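Local coordinates for beta-glucanase (PDB 3WVJ), which hydrolyses mixed-linkage beta-1,3-1,4-glucans such as lichenan, as a family 16 glycoside hydrolase with a beta-jellyroll fold, at residues A[76-81]-A[208-213]; A[46-51]-A[203-208]. All coordinates share one frame; numbering follows the deposited sequence.

Interaction 1: residues A[76-81]-A[208-213]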
loop_
_atom_site.group_PDB
_atom_site.type_symbol
_atom_site.label_atom_id
_atom_site.label_comp_id
_atom_site.label_asym_id
_atom_site.label_seq_id
_atom_site.Cartn_x
_atom_site.Cartn_y
_atom_site.Cartn_z
ATOM N N TYR A 76 10.784 -4.126 -10.385
ATOM C CA TYR A 76 11.067 -3.785 -8.973
ATOM C C TYR A 76 10.332 -2.525 -8.545
ATOM O O TYR A 76 10.474 -1.444 -9.176
ATOM C CB TYR A 76 12.578 -3.659 -8.686
ATOM C CG TYR A 76 12.876 -3.313 -7.240
ATOM C CD1 TYR A 76 12.499 -4.187 -6.172
ATOM C CD2 TYR A 76 13.471 -2.103 -6.922
ATOM C CE1 TYR A 76 12.763 -3.855 -4.857
ATOM C CE2 TYR A 76 13.733 -1.763 -5.611
ATOM C CZ TYR A 76 13.380 -2.622 -4.582
ATOM O OH TYR A 76 13.673 -2.211 -3.270
ATOM N N TYR A 77 9.524 -2.690 -7.488
ATOM C CA TYR A 77 8.678 -1.629 -6.965
ATOM C C TYR A 77 9.262 -1.202 -5.621
ATOM O O TYR A 77 9.558 -2.054 -4.757
ATOM C CB TYR A 77 7.249 -2.109 -6.764
ATOM C CG TYR A 77 6.474 -2.457 -8.020
ATOM C CD1 TYR A 77 5.383 -1.658 -8.438
ATOM C CD2 TYR A 77 6.812 -3.579 -8.777
ATOM C CE1 TYR A 77 4.660 -1.992 -9.580
ATOM C CE2 TYR A 77 6.094 -3.942 -9.889
ATOM C CZ TYR A 77 5.026 -3.149 -10.299
ATOM O OH TYR A 77 4.309 -3.531 -11.392
ATOM N N GLU A 78 9.457 0.106 -5.435
ATOM C CA GLU A 78 9.976 0.531 -4.138
ATOM C C GLU A 78 9.264 1.737 -3.590
ATOM O O GLU A 78 9.020 2.694 -4.316
ATOM C CB GLU A 78 11.474 0.797 -4.233
ATOM C CG GLU A 78 12.114 1.089 -2.903
ATOM C CD GLU A 78 13.603 1.305 -3.031
ATOM O OE1 GLU A 78 14.354 0.298 -3.031
ATOM O OE2 GLU A 78 14.037 2.464 -3.106
ATOM N N VAL A 79 8.959 1.693 -2.306
ATOM C CA VAL A 79 8.393 2.821 -1.612
ATOM C C VAL A 79 9.362 3.216 -0.495
ATOM O O VAL A 79 10.010 2.356 0.085
ATOM C CB VAL A 79 6.979 2.455 -1.057
ATOM C CG1 VAL A 79 7.027 1.344 0.033
ATOM C CG2 VAL A 79 6.264 3.687 -0.552
ATOM N N ARG A 80 9.459 4.495 -0.177
ATOM C CA ARG A 80 10.066 4.958 1.069
ATOM C C ARG A 80 8.955 5.643 1.881
ATOM O O ARG A 80 8.279 6.543 1.361
ATOM C CB ARG A 80 11.242 5.928 0.810
ATOM C CG ARG A 80 11.729 6.650 2.080
ATOM C CD ARG A 80 12.945 7.552 1.779
ATOM N NE ARG A 80 14.076 6.755 2.184
ATOM C CZ ARG A 80 14.665 6.808 3.364
ATOM N NH1 ARG A 80 14.369 7.745 4.257
ATOM N NH2 ARG A 80 15.601 5.926 3.619
ATOM N N MET A 81 8.758 5.207 3.124
ATOM C CA MET A 81 7.558 5.517 3.901
ATOM C C MET A 81 7.741 5.297 5.439
ATOM O O MET A 81 8.710 4.674 5.902
ATOM C CB MET A 81 6.343 4.674 3.400
ATOM C CG MET A 81 6.420 3.189 3.708
ATOM S SD MET A 81 4.907 2.288 3.186
ATOM C CE MET A 81 3.763 2.747 4.497
ATOM N N TYR A 208 4.758 9.225 3.105
ATOM C CA TYR A 208 5.473 8.557 2.015
ATOM C C TYR A 208 6.387 9.590 1.395
ATOM O O TYR A 208 5.934 10.668 1.131
ATOM C CB TYR A 208 4.455 8.052 0.973
ATOM C CG TYR A 208 3.421 7.047 1.540
ATOM C CD1 TYR A 208 3.559 5.685 1.291
ATOM C CD2 TYR A 208 2.347 7.456 2.353
ATOM C CE1 TYR A 208 2.659 4.765 1.799
ATOM C CE2 TYR A 208 1.465 6.534 2.914
ATOM C CZ TYR A 208 1.617 5.177 2.592
ATOM O OH TYR A 208 0.796 4.175 3.061
ATOM N N GLU A 209 7.637 9.259 1.101
ATOM C CA GLU A 209 8.507 10.224 0.389
ATOM C C GLU A 209 8.552 9.979 -1.100
ATOM O O GLU A 209 8.700 10.912 -1.867
ATOM C CB GLU A 209 9.939 10.193 0.909
ATOM C CG GLU A 209 10.087 10.360 2.405
ATOM C CD GLU A 209 11.532 10.533 2.774
ATOM O OE1 GLU A 209 12.369 10.484 1.831
ATOM O OE2 GLU A 209 11.825 10.774 3.966
ATOM N N TYR A 210 8.494 8.712 -1.493
ATOM C CA TYR A 210 8.547 8.386 -2.926
ATOM C C TYR A 210 7.978 6.992 -3.231
ATOM O O TYR A 210 7.691 6.204 -2.324
ATOM C CB TYR A 210 9.954 8.513 -3.515
ATOM C CG TYR A 210 11.049 7.526 -3.078
ATOM C CD1 TYR A 210 10.968 6.155 -3.382
ATOM C CD2 TYR A 210 12.186 7.982 -2.418
ATOM C CE1 TYR A 210 11.960 5.269 -2.976
ATOM C CE2 TYR A 210 13.187 7.114 -2.042
ATOM C CZ TYR A 210 13.068 5.776 -2.339
ATOM O OH TYR A 210 14.068 4.938 -1.972
ATOM N N VAL A 211 7.836 6.750 -4.526
ATOM C CA VAL A 211 7.494 5.468 -5.116
ATOM C C VAL A 211 8.300 5.432 -6.419
ATOM O O VAL A 211 8.353 6.442 -7.191
ATOM C CB VAL A 211 6.009 5.442 -5.433
ATOM C CG1 VAL A 211 5.704 4.396 -6.491
ATOM C CG2 VAL A 211 5.204 5.203 -4.183
ATOM N N LYS A 212 9.001 4.316 -6.622
ATOM C CA LYS A 212 9.836 4.078 -7.803
ATOM C C LYS A 212 9.543 2.700 -8.362
ATOM O O LYS A 212 9.272 1.715 -7.613
ATOM C CB LYS A 212 11.318 4.215 -7.467
ATOM C CG LYS A 212 11.720 5.620 -7.071
ATOM C CD LYS A 212 13.072 5.678 -6.384
ATOM C CE LYS A 212 13.519 7.123 -6.244
ATOM N NZ LYS A 212 14.892 7.205 -5.667
ATOM N N TYR A 213 9.508 2.636 -9.682
ATOM C CA TYR A 213 9.416 1.357 -10.394
ATOM C C TYR A 213 10.551 1.229 -11.429
ATOM O O TYR A 213 10.831 2.171 -12.228
ATOM C CB TYR A 213 8.016 1.173 -11.009
ATOM C CG TYR A 213 7.942 0.138 -12.145
ATOM C CD1 TYR A 213 7.622 -1.200 -11.871
ATOM C CD2 TYR A 213 8.177 0.504 -13.489
ATOM C CE1 TYR A 213 7.536 -2.139 -12.881
ATOM C CE2 TYR A 213 8.099 -0.434 -14.494
ATOM C CZ TYR A 213 7.763 -1.738 -14.170
ATOM O OH TYR A 213 7.715 -2.686 -15.127
#
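Strands 76-81 and 208-213 pair antiparallel, their axes 4.7 Å apart. E78 and K212 exchange two backbone hydrogen bonds, and Y77-Y213 and V79-V211 are non-hydrogen-bonded pairs. A classic beta bulge follows: E209 and Y210 both face R80. R80 N reaches Y210 O over a long 3.3 Å, with the donor 43° out of the carbonyl plane, while E209 N gives R80 O a shorter bond.

E78, R80, Y210 and K212 share one face of the sheet. The E78 chain runs extended, CG anti to the backbone N (chi1 -173°), which carries its carboxylate over to Y210. Y210 OH donates to E78 OE2 at 2.7 Å, on the anti side but tilted out of the carboxylate plane. Y76 OH donates to the anti lone pair of E78 OE1 at 2.6 Å, so two tyrosines fix the carboxylate. The Y210 ring is sandwiched. R80 CB sits over one face, 3.7 Å from the ring centroid, and K212 CE over the opposite face. R80 and E209 lie side by side, and NH1 and OE2 form only a long salt bridge of 4.0 Å.

On the other face, Y213 turns its edge to the face of Y77, with CD1 3.6 Å from Y77 CZ and the planes 65° apart. M81 lies alongside Y208: its SD makes an oblique Met-aromatic contact, and CE comes 3.5 Å from Y208 CE1. V79 CG2 meets the same ring at its edge. The hydroxyls of Y77, Y208 and Y213 bond to the backbone oxygens of G73, S92 and Y74.

I181, M183 and F93 of other strands cover this apolar face, so the pair contributes to the jellyroll core. The buried E78 carboxylate, held by two hydroxyl donors, is probably stabilised as an anion.

Interaction 2: residues A[46-51]-A[203-208]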
loop_
_atom_site.group_PDB
_atom_site.type_symbol
_atom_site.label_atom_id
_atom_site.label_comp_id
_atom_site.label_asym_id
_atom_site.label_seq_id
_atom_site.Cartn_x
_atom_site.Cartn_y
_atom_site.Cartn_z
ATOM N N LYS A 46 6.719 15.198 1.759
ATOM C CA LYS A 46 5.925 13.923 1.847
ATOM C C LYS A 46 4.463 13.960 1.400
ATOM O O LYS A 46 3.864 15.022 1.306
ATOM C CB LYS A 46 6.124 13.301 3.229
ATOM C CG LYS A 46 7.630 13.234 3.465
ATOM C CD LYS A 46 8.015 13.301 4.882
ATOM C CE LYS A 46 9.490 13.727 4.896
ATOM N NZ LYS A 46 9.811 14.215 6.243
ATOM N N MET A 47 3.944 12.797 0.994
ATOM C CA MET A 47 2.545 12.637 0.804
ATOM C C MET A 47 2.026 12.093 2.130
ATOM O O MET A 47 2.646 11.182 2.755
ATOM C CB MET A 47 2.306 11.699 -0.365
ATOM C CG MET A 47 0.841 11.477 -0.671
ATOM S SD MET A 47 0.129 10.137 0.328
ATOM C CE MET A 47 0.635 8.683 -0.582
ATOM N N ILE A 48 0.931 12.667 2.623
ATOM C CA ILE A 48 0.395 12.287 3.940
ATOM C C ILE A 48 -1.006 11.677 3.721
ATOM O O ILE A 48 -1.804 12.220 2.966
ATOM C CB ILE A 48 0.401 13.501 4.862
ATOM C CG1 ILE A 48 1.835 13.964 4.944
ATOM C CG2 ILE A 48 -0.071 13.142 6.249
ATOM C CD1 ILE A 48 2.159 14.578 6.253
ATOM N N LEU A 49 -1.250 10.485 4.280
ATOM C CA LEU A 49 -2.580 9.953 4.350
ATOM C C LEU A 49 -3.053 10.133 5.769
ATOM O O LEU A 49 -2.338 9.774 6.711
ATOM C CB LEU A 49 -2.604 8.422 4.029
ATOM C CG LEU A 49 -2.132 8.023 2.636
ATOM C CD1 LEU A 49 -2.327 6.483 2.527
ATOM C CD2 LEU A 49 -2.958 8.710 1.569
ATOM N N THR A 50 -4.234 10.724 5.940
ATOM C CA THR A 50 -4.734 11.025 7.291
ATOM C C THR A 50 -6.071 10.354 7.499
ATOM O O THR A 50 -7.017 10.609 6.755
ATOM C CB THR A 50 -4.856 12.540 7.563
ATOM O OG1 THR A 50 -3.584 13.155 7.323
ATOM C CG2 THR A 50 -5.246 12.796 9.013
ATOM N N LEU A 51 -6.100 9.463 8.481
ATOM C CA LEU A 51 -7.302 8.793 8.938
ATOM C C LEU A 51 -7.848 9.674 10.035
ATOM O O LEU A 51 -7.140 10.069 10.988
ATOM C CB LEU A 51 -6.952 7.466 9.510
ATOM C CG LEU A 51 -7.994 6.744 10.377
ATOM C CD1 LEU A 51 -9.271 6.565 9.597
ATOM C CD2 LEU A 51 -7.469 5.379 10.798
ATOM N N PRO A 203 -6.455 12.183 14.903
ATOM C CA PRO A 203 -6.063 11.774 13.546
ATOM C C PRO A 203 -4.926 10.790 13.702
ATOM O O PRO A 203 -4.298 10.761 14.757
ATOM C CB PRO A 203 -5.529 13.101 12.924
ATOM C CG PRO A 203 -5.289 13.994 14.089
ATOM C CD PRO A 203 -6.312 13.639 15.104
ATOM N N LEU A 204 -4.665 10.010 12.669
ATOM C CA LEU A 204 -3.496 9.148 12.512
ATOM C C LEU A 204 -3.001 9.392 11.080
ATOM O O LEU A 204 -3.808 9.656 10.215
ATOM C CB LEU A 204 -3.925 7.674 12.585
ATOM C CG LEU A 204 -4.265 7.186 13.994
ATOM C CD1 LEU A 204 -4.864 5.774 14.022
ATOM C CD2 LEU A 204 -3.037 7.239 14.892
ATOM N N GLN A 205 -1.710 9.253 10.810
ATOM C CA GLN A 205 -1.186 9.464 9.457
ATOM C C GLN A 205 -0.044 8.526 9.145
ATOM O O GLN A 205 0.717 8.127 10.020
ATOM C CB GLN A 205 -0.665 10.891 9.226
ATOM C CG GLN A 205 -1.253 11.976 10.095
ATOM C CD GLN A 205 -0.550 13.328 9.938
ATOM O OE1 GLN A 205 0.592 13.492 10.358
ATOM N NE2 GLN A 205 -1.243 14.304 9.288
ATOM N N ALA A 206 0.070 8.211 7.873
ATOM C CA ALA A 206 1.192 7.496 7.317
ATOM C C ALA A 206 1.772 8.505 6.313
ATOM O O ALA A 206 1.040 9.250 5.657
ATOM C CB ALA A 206 0.698 6.231 6.569
ATOM N N GLU A 207 3.084 8.457 6.146
ATOM C CA GLU A 207 3.797 9.425 5.301
ATOM C C GLU A 207 4.691 8.700 4.314
ATOM O O GLU A 207 5.266 7.643 4.605
ATOM C CB GLU A 207 4.581 10.352 6.191
ATOM C CG GLU A 207 3.833 10.825 7.429
ATOM C CD GLU A 207 4.620 11.913 8.141
ATOM O OE1 GLU A 207 5.750 12.182 7.710
ATOM O OE2 GLU A 207 4.127 12.521 9.100
ATOM N N TYR A 208 4.758 9.225 3.105
ATOM C CA TYR A 208 5.473 8.557 2.015
ATOM C C TYR A 208 6.387 9.590 1.395
ATOM O O TYR A 208 5.934 10.668 1.131
ATOM C CB TYR A 208 4.455 8.052 0.973
ATOM C CG TYR A 208 3.421 7.047 1.540
ATOM C CD1 TYR A 208 3.559 5.685 1.291
ATOM C CD2 TYR A 208 2.347 7.456 2.353
ATOM C CE1 TYR A 208 2.659 4.765 1.799
ATOM C CE2 TYR A 208 1.465 6.534 2.914
ATOM C CZ TYR A 208 1.617 5.177 2.592
ATOM O OH TYR A 208 0.796 4.175 3.061
#
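Strands 46-51 and 204-208 run antiparallel at 159°, in regular register from M47-Y208 to L51-L204, with two backbone hydrogen bonds at each of M47-Y208, L49-A206 and L51-L204.

M47, L49, L51, L204, A206 and Y208 line one face. M47 lies beside Y208 and bends at both chi2 (-86°) and chi3, which brings its methyl CE to 3.6 Å from Y208 CD2. The sulfur is farther off, an oblique Met-aromatic contact 5.0 Å from SD to the ring centroid. L49 CD1 follows along the same side of the tyrosine, 3.8 Å from CE2. Farther on, L51 CD2 and L204 CD1 meet more loosely. M183 and L185 of strand 179-187 pack against this face.

The other face is mainly polar. Q205 and T50 stand side by side, and Q205 NE2 donates to T50 OG1 at 3.3 Å, a long bond tilted 21° from the amide plane. I48 CG2 packs over a flat face of the Q205 amide, 3.5 Å from NE2. Its other branch ends at CD1 beside the E207 carboxylate. K46 passes E207 with its aliphatic CD, while NZ stays 4.8 Å from E207 OE1, too far for a salt bridge.

The two faces therefore differ. Apolar side chains join the jellyroll interior, whereas the partly exposed polar face holds one long amide-hydroxyl bond, and the opposite charges of K46 and E207 may attract at a distance.

Interactions 1 and 2 share strand 204-214, which has strand 75-82 as a neighbour in interaction 1 and strand 46-53 in interaction 2. Their centres are 15 Å apart, and they meet at Y208. The methyl carbons M81 CE and M47 CE lie on opposite sides of the plane of its ring, so side chains from both neighbouring strands flank it. The contacts also touch directly: M81 CB lies 3.4 Å from E207 O, and K46 CE is 3.9 Å from E209 OE2. A bound molecule of the buffer bis-tris propane lies about 10 Å from the side chains of Y208 and L49. Both contacts are near it without touching it.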